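DyP-type peroxidase (Pleurotus ostreatus PC15, PDB 6FSK) probably uses peroxide and its bound heme b to oxidise substrates such as dyes. Local coordinates at residues 14-19 against 72-77; 18-23 against 144-149; 170-175 against 379-384. The protein carries 1 engineered substitution. One frame throughout, in Å; residues are numbered along the deposited sequence.

Contact 1 of 3, residues 14-19 against 72-77; sequences GGLPKR and MAAVNV
Leu16 reaches across to strand 74-80 with one methyl, CD2, which lies 4.1 Å from Ala74 CB and is just as far from Asn76 ND2. CD1 runs on anti to the leucine CA (chi2 177°), which leaves CD2 as the branch turned toward the strand. The first of these contacts is plain apolar packing; in the second, the methyl lies against the nitrogen end of the carboxamide, and the two side chains pass at a slant. The backbones stay well apart, with Leu16 CA 6.8 Å from Ala74 CA. Ala74 and Asn76 present their CB atoms to the leucine, whereas Val75 between them points to the other side and packs on Phe41 of helix 31-41. This strand lies inside the large antiparallel sheet of the DyP fold, in the part belonging to the dimeric alpha+beta barrel family, and 14-19 is the loop leading into strand 20-28, which is separated from 74-80 by strand 134-140. That intervening strand adds Ala139 to the surroundings of Leu16. Asn76 is held firmly. Its ND2 donates to Val75 O at 2.8 Å, nearly straight (170° at the hydrogen), within its own amide plane but from above the plane of that carbonyl. ND2 also bonds Lys46 O, and OD1 accepts from Asp11 N, which together fix which way round the amide sits. Asp11 in turn uses OD1 to take the backbone N of Leu16.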
loop_
_atom_site.group_PDB
_atom_site.type_symbol
_atom_site.label_atom_id
_atom_site.label_comp_id
_atom_site.label_asym_id
_atom_site.label_seq_id
_atom_site.Cartn_x
_atom_site.Cartn_y
_atom_site.Cartn_z
ATOM N N GLY A 14 -2.912 12.505 6.659
ATOM C CA GLY A 14 -3.493 13.361 5.658
ATOM C C GLY A 14 -3.372 12.768 4.300
ATOM O O GLY A 14 -4.357 12.321 3.673
ATOM N N GLY A 15 -2.140 12.729 3.841
ATOM C CA GLY A 15 -1.885 12.254 2.491
ATOM C C GLY A 15 -1.709 13.422 1.521
ATOM O O GLY A 15 -2.566 14.383 1.470
ATOM N N LEU A 16 -0.661 13.388 0.694
ATOM C CA LEU A 16 -0.521 14.428 -0.342
ATOM C C LEU A 16 -1.589 14.298 -1.387
ATOM O O LEU A 16 -1.745 13.200 -1.969
ATOM C CB LEU A 16 0.848 14.345 -1.015
ATOM C CG LEU A 16 2.046 14.297 -0.063
ATOM C CD1 LEU A 16 3.331 14.142 -0.852
ATOM C CD2 LEU A 16 2.137 15.485 0.854
ATOM N N PRO A 17 -2.355 15.381 -1.679
ATOM C CA PRO A 17 -3.350 15.273 -2.695
ATOM C C PRO A 17 -2.672 15.264 -4.067
ATOM O O PRO A 17 -1.625 15.902 -4.271
ATOM C CB PRO A 17 -4.178 16.555 -2.537
ATOM C CG PRO A 17 -3.291 17.492 -1.924
ATOM C CD PRO A 17 -2.360 16.702 -1.027
ATOM N N LYS A 18 -3.246 14.479 -4.970
ATOM C CA LYS A 18 -2.590 14.333 -6.278
ATOM C C LYS A 18 -3.473 13.845 -7.394
ATOM O O LYS A 18 -4.355 12.969 -7.203
ATOM C CB LYS A 18 -1.465 13.327 -6.077
ATOM C CG LYS A 18 -1.941 11.979 -5.483
ATOM C CD LYS A 18 -0.790 11.122 -4.936
ATOM C CE LYS A 18 -1.219 9.790 -4.323
ATOM N NZ LYS A 18 -0.105 9.184 -3.556
ATOM N N ARG A 19 -3.127 14.276 -8.590
ATOM C CA ARG A 19 -3.477 13.627 -9.817
ATOM C C ARG A 19 -2.262 12.916 -10.436
ATOM O O ARG A 19 -2.424 11.979 -11.252
ATOM C CB ARG A 19 -4.065 14.660 -10.802
ATOM C CG ARG A 19 -5.450 15.117 -10.304
ATOM C CD ARG A 19 -6.186 16.049 -11.267
ATOM N NE ARG A 19 -6.387 15.559 -12.629
ATOM C CZ ARG A 19 -5.531 15.687 -13.651
ATOM N NH1 ARG A 19 -4.335 16.280 -13.545
ATOM N NH2 ARG A 19 -5.871 15.183 -14.829
ATOM N N MET A 72 0.872 24.755 -5.762
ATOM C CA MET A 72 2.226 24.322 -5.724
ATOM C C MET A 72 2.139 22.829 -5.488
ATOM O O MET A 72 1.314 22.379 -4.702
ATOM C CB MET A 72 2.935 24.949 -4.531
ATOM C CG MET A 72 4.401 25.102 -4.750
ATOM S SD MET A 72 5.176 25.759 -3.248
ATOM C CE MET A 72 4.819 27.519 -3.431
ATOM N N ALA A 73 3.015 22.072 -6.107
ATOM C CA ALA A 73 3.118 20.657 -5.791
ATOM C C ALA A 73 3.758 20.532 -4.415
ATOM O O ALA A 73 4.547 21.387 -3.977
ATOM C CB ALA A 73 3.969 19.972 -6.822
ATOM N N ALA A 74 3.480 19.409 -3.759
ATOM C CA ALA A 74 3.925 19.151 -2.409
ATOM C C ALA A 74 5.003 18.105 -2.393
ATOM O O ALA A 74 4.993 17.185 -3.231
ATOM C CB ALA A 74 2.786 18.669 -1.577
ATOM N N VAL A 75 5.889 18.207 -1.408
ATOM C CA VAL A 75 7.068 17.338 -1.406
ATOM C C VAL A 75 7.288 16.714 -0.061
ATOM O O VAL A 75 7.093 17.371 1.009
ATOM C CB VAL A 75 8.343 18.128 -1.812
ATOM C CG1 VAL A 75 8.630 19.224 -0.859
ATOM C CG2 VAL A 75 9.569 17.244 -1.903
ATOM N N ASN A 76 7.684 15.455 -0.056
ATOM C CA ASN A 76 8.083 14.731 1.163
ATOM C C ASN A 76 9.406 14.000 0.844
ATOM O O ASN A 76 9.881 13.936 -0.328
ATOM C CB ASN A 76 7.045 13.670 1.609
ATOM C CG ASN A 76 5.985 14.186 2.591
ATOM O OD1 ASN A 76 5.339 13.355 3.237
ATOM N ND2 ASN A 76 5.806 15.515 2.724
ATOM N N VAL A 77 10.053 13.444 1.866
ATOM C CA VAL A 77 11.362 12.830 1.758
ATOM C C VAL A 77 11.478 11.630 2.688
ATOM O O VAL A 77 10.937 11.685 3.820
ATOM C CB VAL A 77 12.557 13.812 2.017
ATOM C CG1 VAL A 77 12.601 14.238 3.509
ATOM C CG2 VAL A 77 13.886 13.168 1.622
#

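Contact 2 of 3, residues 18-23 against 144-149; sequences KRTETY and GSVNKK
Val146 of helix 144-156 pushes both its methyls against strand 20-28, one to each of two threonines on the same face of that strand. CG2 meets Thr20 CG2 at 3.9 Å and comes within 4.0 Å of Thr20 O. CG1 lies over Thr22, 3.8 Å from OG1 and 4.1 Å from CB. With CG1 anti to its backbone N (chi1 168°), the valine spreads its fork along the strand and spans the two-residue repeat. Val138 on the adjoining strand 134-140 also packs on Val146.

Polar bonds run elsewhere. The Thr20 hydroxyl runs across to strand 166-175, bonding Gly174 O and Asp175 OD1, and the methyl of the same residue faces Val146. The strand opens with a classic beta bulge, where Arg19 and Thr20 share Gly140 as their partner. On the helix side, Ser145 OG bonds the backbone O of the oxidised cysteine at position 142.

The salt bridge lies on the other side of the strand. Glu21 points away from the helix, and its OE1 takes Lys18 NZ at 2.8 Å, met on the syn side but 32° out of the carboxylate plane. Lys18 NZ has a second partner in Arg356 O.

Only van der Waals contacts join helix and strand here, so the fit rests on shape: helix 144-156 lies on one face of the sheet through Val146, and the Lys18-Glu21 pair lies on the other.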
loop_
_atom_site.group_PDB
_atom_site.type_symbol
_atom_site.label_atom_id
_atom_site.label_comp_id
_atom_site.label_asym_id
_atom_site.label_seq_id
_atom_site.Cartn_x
_atom_site.Cartn_y
_atom_site.Cartn_z
ATOM N N LYS A 18 -3.246 14.479 -4.970
ATOM C CA LYS A 18 -2.590 14.333 -6.278
ATOM C C LYS A 18 -3.473 13.845 -7.394
ATOM O O LYS A 18 -4.355 12.969 -7.203
ATOM C CB LYS A 18 -1.465 13.327 -6.077
ATOM C CG LYS A 18 -1.941 11.979 -5.483
ATOM C CD LYS A 18 -0.790 11.122 -4.936
ATOM C CE LYS A 18 -1.219 9.790 -4.323
ATOM N NZ LYS A 18 -0.105 9.184 -3.556
ATOM N N ARG A 19 -3.127 14.276 -8.590
ATOM C CA ARG A 19 -3.477 13.627 -9.817
ATOM C C ARG A 19 -2.262 12.916 -10.436
ATOM O O ARG A 19 -2.424 11.979 -11.252
ATOM C CB ARG A 19 -4.065 14.660 -10.802
ATOM C CG ARG A 19 -5.450 15.117 -10.304
ATOM C CD ARG A 19 -6.186 16.049 -11.267
ATOM N NE ARG A 19 -6.387 15.559 -12.629
ATOM C CZ ARG A 19 -5.531 15.687 -13.651
ATOM N NH1 ARG A 19 -4.335 16.280 -13.545
ATOM N NH2 ARG A 19 -5.871 15.183 -14.829
ATOM N N THR A 20 -1.044 13.404 -10.076
ATOM C CA THR A 20 0.221 12.856 -10.575
ATOM C C THR A 20 1.269 12.974 -9.488
ATOM O O THR A 20 1.178 13.821 -8.590
ATOM C CB THR A 20 0.658 13.471 -11.900
ATOM O OG1 THR A 20 1.791 12.803 -12.449
ATOM C CG2 THR A 20 0.952 14.963 -11.745
ATOM N N GLU A 21 2.223 12.086 -9.530
ATOM C CA GLU A 21 3.265 12.017 -8.498
ATOM C C GLU A 21 4.532 11.458 -9.084
ATOM O O GLU A 21 4.494 10.422 -9.741
ATOM C CB GLU A 21 2.768 11.182 -7.281
ATOM C CG GLU A 21 3.665 11.214 -6.071
ATOM C CD GLU A 21 3.010 10.546 -4.868
ATOM O OE1 GLU A 21 2.229 9.625 -5.094
ATOM O OE2 GLU A 21 3.355 10.964 -3.705
ATOM N N THR A 22 5.676 12.076 -8.769
ATOM C CA THR A 22 6.964 11.541 -9.111
ATOM C C THR A 22 7.755 11.156 -7.875
ATOM O O THR A 22 7.902 11.948 -6.941
ATOM C CB THR A 22 7.736 12.515 -9.978
ATOM O OG1 THR A 22 7.032 12.655 -11.224
ATOM C CG2 THR A 22 9.133 12.026 -10.237
ATOM N N TYR A 23 8.320 9.938 -7.923
ATOM C CA TYR A 23 9.212 9.423 -6.912
ATOM C C TYR A 23 10.643 9.444 -7.470
ATOM O O TYR A 23 10.914 8.746 -8.470
ATOM C CB TYR A 23 8.845 8.050 -6.404
ATOM C CG TYR A 23 7.546 7.945 -5.673
ATOM C CD1 TYR A 23 6.362 7.763 -6.347
ATOM C CD2 TYR A 23 7.534 8.003 -4.252
ATOM C CE1 TYR A 23 5.140 7.651 -5.671
ATOM C CE2 TYR A 23 6.342 7.935 -3.560
ATOM C CZ TYR A 23 5.150 7.742 -4.267
ATOM O OH TYR A 23 3.959 7.641 -3.499
ATOM N N GLY A 144 3.293 19.625 -15.131
ATOM C CA GLY A 144 4.055 20.887 -15.070
ATOM C C GLY A 144 4.340 21.303 -13.640
ATOM O O GLY A 144 5.497 21.653 -13.341
ATOM N N SER A 145 3.337 21.261 -12.766
ATOM C CA SER A 145 3.547 21.705 -11.356
ATOM C C SER A 145 4.535 20.782 -10.614
ATOM O O SER A 145 5.416 21.215 -9.930
ATOM C CB SER A 145 2.265 21.963 -10.538
ATOM O OG SER A 145 1.545 20.767 -10.421
ATOM N N VAL A 146 4.383 19.488 -10.820
ATOM C CA VAL A 146 5.332 18.555 -10.178
ATOM C C VAL A 146 6.734 18.774 -10.706
ATOM O O VAL A 146 7.674 18.775 -9.974
ATOM C CB VAL A 146 4.839 17.111 -10.396
ATOM C CG1 VAL A 146 5.862 16.110 -10.043
ATOM C CG2 VAL A 146 3.583 16.885 -9.555
ATOM N N ASN A 147 6.891 18.929 -12.018
ATOM C CA ASN A 147 8.214 19.064 -12.596
ATOM C C ASN A 147 8.900 20.371 -12.180
ATOM O O ASN A 147 10.103 20.373 -11.934
ATOM C CB ASN A 147 8.195 18.920 -14.137
ATOM C CG ASN A 147 7.727 17.524 -14.618
ATOM O OD1 ASN A 147 7.887 16.559 -13.938
ATOM N ND2 ASN A 147 7.178 17.447 -15.839
ATOM N N LYS A 148 8.126 21.430 -12.050
ATOM C CA LYS A 148 8.663 22.704 -11.564
ATOM C C LYS A 148 9.178 22.605 -10.152
ATOM O O LYS A 148 10.292 23.085 -9.840
ATOM C CB LYS A 148 7.596 23.798 -11.702
ATOM C CG LYS A 148 7.992 25.154 -11.110
ATOM C CD LYS A 148 6.857 26.166 -11.257
ATOM C CE LYS A 148 7.358 27.548 -10.876
ATOM N NZ LYS A 148 6.240 28.544 -10.926
ATOM N N LYS A 149 8.405 21.972 -9.261
ATOM C CA LYS A 149 8.839 21.802 -7.907
ATOM C C LYS A 149 10.013 20.818 -7.828
ATOM O O LYS A 149 10.973 21.048 -7.112
ATOM C CB LYS A 149 7.671 21.335 -7.021
ATOM C CG LYS A 149 8.071 21.098 -5.575
ATOM C CD LYS A 149 8.665 22.310 -4.847
ATOM C CE LYS A 149 7.629 23.365 -4.799
ATOM N NZ LYS A 149 8.097 24.425 -3.799
#

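Contact 3 of 3, residues 170-175 against 379-384; sequences THVRGD and GLLFVC. With HEM (protoporphyrin IX containing Fe), chain C.
Val172 turns CG2 toward Leu381 and meets its CD1 at 4.0 Å, the two side chains running past one another head to tail. Tyr23 and Tyr244 pack on the valine as well. At Arg173 the backbone does the touching: its carbonyl carbon C is 3.7 Å from Leu381 CD1, while the side chain points the other way. There the guanidinium grips Asp175 side-on, both nitrogens on one oxygen. NE reaches OD2 on its syn lone pair at 2.9 Å (147° at the hydrogen), and NH2 comes to the same OD2 from above the carboxylate plane at 3.2 Å. Gly174 is where the leucine sits closest, CD1 lying 3.5 Å from Gly174 N; with no side chain in the way, the methyl can settle directly on the backbone. At Asp175 the other carboxylate oxygen, OD1, accepts from His143 NE2.

An inverse gamma turn is centred on Leu381, and its neighbours go the other way, toward the heme. Leu380 CD2 lies 3.7 Å from heme C3B. Phe382, with CG anti to its backbone N (chi1 177°), brings CE1 to 3.3 Å from heme C2C, and the heme methyl CMC lies over one ring face near the rim.

The strand segments cross at 107°, although both belong to one antiparallel sheet. A backbone bond between Asp175 and Gln359 joins its two outermost strands, 166-175 and 354-360, so the sheet curls back on itself in the barrel-like way of DyP peroxidases; strand 379-386 packs against 166-175 on one side and lines the heme b pocket on the other.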
loop_
_atom_site.group_PDB
_atom_site.type_symbol
_atom_site.label_atom_id
_atom_site.label_comp_id
_atom_site.label_asym_id
_atom_site.label_seq_id
_atom_site.Cartn_x
_atom_site.Cartn_y
_atom_site.Cartn_z
ATOM N N THR A 170 16.965 6.388 -10.170
ATOM C CA THR A 170 15.912 6.334 -11.126
ATOM C C THR A 170 14.763 7.162 -10.642
ATOM O O THR A 170 14.801 7.754 -9.481
ATOM C CB THR A 170 15.410 4.894 -11.447
ATOM O OG1 THR A 170 14.609 4.949 -12.645
ATOM C CG2 THR A 170 14.581 4.356 -10.255
ATOM N N HIS A 171 13.740 7.345 -11.473
ATOM C CA HIS A 171 12.510 7.997 -10.977
ATOM C C HIS A 171 11.331 7.248 -11.601
ATOM O O HIS A 171 11.457 6.649 -12.688
ATOM C CB HIS A 171 12.423 9.526 -11.216
ATOM C CG HIS A 171 12.281 9.944 -12.641
ATOM N ND1 HIS A 171 13.354 10.181 -13.475
ATOM C CD2 HIS A 171 11.188 10.265 -13.343
ATOM C CE1 HIS A 171 12.903 10.574 -14.652
ATOM N NE2 HIS A 171 11.605 10.706 -14.571
ATOM N N VAL A 172 10.212 7.242 -10.906
ATOM C CA VAL A 172 8.970 6.701 -11.413
ATOM C C VAL A 172 7.835 7.712 -11.307
ATOM O O VAL A 172 7.853 8.578 -10.428
ATOM C CB VAL A 172 8.598 5.378 -10.712
ATOM C CG1 VAL A 172 9.644 4.307 -10.843
ATOM C CG2 VAL A 172 8.280 5.616 -9.264
ATOM N N ARG A 173 6.872 7.628 -12.206
ATOM C CA ARG A 173 5.756 8.545 -12.200
ATOM C C ARG A 173 4.448 7.778 -12.089
ATOM O O ARG A 173 4.241 6.793 -12.811
ATOM C CB ARG A 173 5.729 9.439 -13.416
ATOM C CG ARG A 173 4.773 10.636 -13.279
ATOM C CD ARG A 173 4.747 11.421 -14.592
ATOM N NE ARG A 173 3.947 10.720 -15.567
ATOM C CZ ARG A 173 3.944 10.931 -16.884
ATOM N NH1 ARG A 173 4.687 11.926 -17.453
ATOM N NH2 ARG A 173 3.113 10.270 -17.626
ATOM N N GLY A 174 3.555 8.282 -11.297
ATOM C CA GLY A 174 2.185 7.786 -11.200
ATOM C C GLY A 174 1.231 8.853 -11.763
ATOM O O GLY A 174 1.470 10.091 -11.676
ATOM N N ASP A 175 0.113 8.383 -12.276
ATOM C CA ASP A 175 -0.932 9.196 -12.800
ATOM C C ASP A 175 -2.269 8.547 -12.531
ATOM O O ASP A 175 -2.430 7.339 -12.815
ATOM C CB ASP A 175 -0.764 9.282 -14.303
ATOM C CG ASP A 175 0.521 9.998 -14.680
ATOM O OD1 ASP A 175 0.509 11.281 -14.587
ATOM O OD2 ASP A 175 1.487 9.322 -15.079
ATOM N N GLY A 379 0.234 -0.334 -13.675
ATOM C CA GLY A 379 0.135 -0.919 -12.322
ATOM C C GLY A 379 -0.081 0.084 -11.221
ATOM O O GLY A 379 -0.798 1.055 -11.383
ATOM N N LEU A 380 0.490 -0.231 -10.093
ATOM C CA LEU A 380 0.320 0.535 -8.871
ATOM C C LEU A 380 1.695 0.867 -8.291
ATOM O O LEU A 380 2.541 -0.010 -8.107
ATOM C CB LEU A 380 -0.509 -0.264 -7.857
ATOM C CG LEU A 380 -0.930 0.424 -6.593
ATOM C CD1 LEU A 380 -1.931 1.514 -6.884
ATOM C CD2 LEU A 380 -1.551 -0.611 -5.651
ATOM N N LEU A 381 1.911 2.149 -8.026
ATOM C CA LEU A 381 3.017 2.560 -7.119
ATOM C C LEU A 381 2.496 2.420 -5.707
ATOM O O LEU A 381 1.822 3.340 -5.193
ATOM C CB LEU A 381 3.432 3.938 -7.457
ATOM C CG LEU A 381 3.846 4.247 -8.899
ATOM C CD1 LEU A 381 4.306 5.701 -9.049
ATOM C CD2 LEU A 381 4.841 3.240 -9.435
ATOM N N PHE A 382 2.678 1.229 -5.162
ATOM C CA PHE A 382 2.153 0.933 -3.824
ATOM C C PHE A 382 3.036 1.631 -2.786
ATOM O O PHE A 382 4.221 1.435 -2.772
ATOM C CB PHE A 382 2.187 -0.580 -3.577
ATOM C CG PHE A 382 1.744 -0.956 -2.216
ATOM C CD1 PHE A 382 0.415 -1.249 -1.942
ATOM C CD2 PHE A 382 2.651 -1.092 -1.231
ATOM C CE1 PHE A 382 0.009 -1.553 -0.628
ATOM C CE2 PHE A 382 2.248 -1.487 0.060
ATOM C CZ PHE A 382 0.930 -1.697 0.337
ATOM N N VAL A 383 2.418 2.415 -1.930
ATOM C CA VAL A 383 3.094 3.016 -0.816
ATOM C C VAL A 383 2.259 2.813 0.450
ATOM O O VAL A 383 1.035 3.025 0.391
ATOM C CB VAL A 383 3.339 4.527 -1.013
ATOM C CG1 VAL A 383 3.732 5.215 0.290
ATOM C CG2 VAL A 383 4.412 4.716 -2.056
ATOM N N CYS A 384 2.809 2.356 1.534
ATOM C CA CYS A 384 2.043 2.295 2.817
ATOM C C CYS A 384 2.957 2.723 3.952
ATOM O O CYS A 384 4.188 2.557 3.882
ATOM C CB CYS A 384 1.426 0.912 3.072
ATOM S SG CYS A 384 2.581 -0.371 3.530
HETATM C CHA HEM C . -7.524 -2.912 -0.049
HETATM C CHB HEM C . -6.224 -3.482 -4.657
HETATM C CHC HEM C . -1.713 -4.338 -3.209
HETATM C CHD HEM C . -3.064 -4.078 1.437
HETATM C C1A HEM C . -7.602 -2.975 -1.442
HETATM C C2A HEM C . -8.770 -2.744 -2.233
HETATM C C3A HEM C . -8.405 -2.852 -3.518
HETATM C C4A HEM C . -7.025 -3.232 -3.516
HETATM C CMA HEM C . -9.294 -2.756 -4.709
HETATM C CAA HEM C . -10.158 -2.462 -1.678
HETATM C CBA HEM C . -10.568 -1.006 -1.503
HETATM C CGA HEM C . -9.824 -0.317 -0.389
HETATM O O1A HEM C . -10.118 -0.541 0.787
HETATM O O2A HEM C . -8.926 0.503 -0.705
HETATM C C1B HEM C . -4.859 -3.779 -4.705
HETATM C C2B HEM C . -4.083 -3.932 -5.850
HETATM C C3B HEM C . -2.790 -4.142 -5.491
HETATM C C4B HEM C . -2.814 -4.141 -4.021
HETATM C CMB HEM C . -4.591 -3.914 -7.270
HETATM C CAB HEM C . -1.544 -4.389 -6.250
HETATM C CBB HEM C . -1.388 -4.038 -7.508
HETATM C C1C HEM C . -1.635 -4.442 -1.854
HETATM C C2C HEM C . -0.540 -4.771 -1.045
HETATM C C3C HEM C . -0.898 -4.733 0.271
HETATM C C4C HEM C . -2.272 -4.292 0.292
HETATM C CMC HEM C . 0.830 -5.084 -1.585
HETATM C CAC HEM C . -0.177 -5.071 1.529
HETATM C CBC HEM C . 0.837 -5.958 1.596
HETATM C C1D HEM C . -4.399 -3.668 1.381
HETATM C C2D HEM C . -5.119 -3.288 2.636
HETATM C C3D HEM C . -6.377 -2.914 2.185
HETATM C C4D HEM C . -6.379 -3.147 0.751
HETATM C CMD HEM C . -4.612 -3.254 4.022
HETATM C CAD HEM C . -7.578 -2.486 3.021
HETATM C CBD HEM C . -8.373 -3.640 3.544
HETATM C CGD HEM C . -9.472 -3.184 4.471
HETATM O O1D HEM C . -10.599 -3.660 4.185
HETATM O O2D HEM C . -9.254 -2.347 5.323
HETATM N NA HEM C . -6.525 -3.389 -2.228
HETATM N NB HEM C . -4.102 -3.989 -3.600
HETATM N NC HEM C . -2.749 -4.273 -0.996
HETATM N ND HEM C . -5.210 -3.639 0.323
HETATM FE FE HEM C . -4.681 -3.895 -1.617
#

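How the contacts relate
From the N terminus, the stretch leading into strand 20-28 starts two of the contacts. Contact 1 closes a loop of 52 residues, about half of it helical, onto strand 74-80; contact 2 sets out from the same stretch, sharing Lys18 and Arg19, and spans 120 residues to helix 144-156, so contact 1 closes inside its span. The two touch where Ala73 packs on Val146. Contact 3 follows in series: across 203 residues it ties strand 166-175 to strand 379-386 of the C-terminal family region, beside the heme. Strands 20-28 and 166-175 are sheet neighbours, so contacts 2 and 3 meet directly, with Glu21 O 2.8 Å from Gly174 N in a probable hydrogen bond.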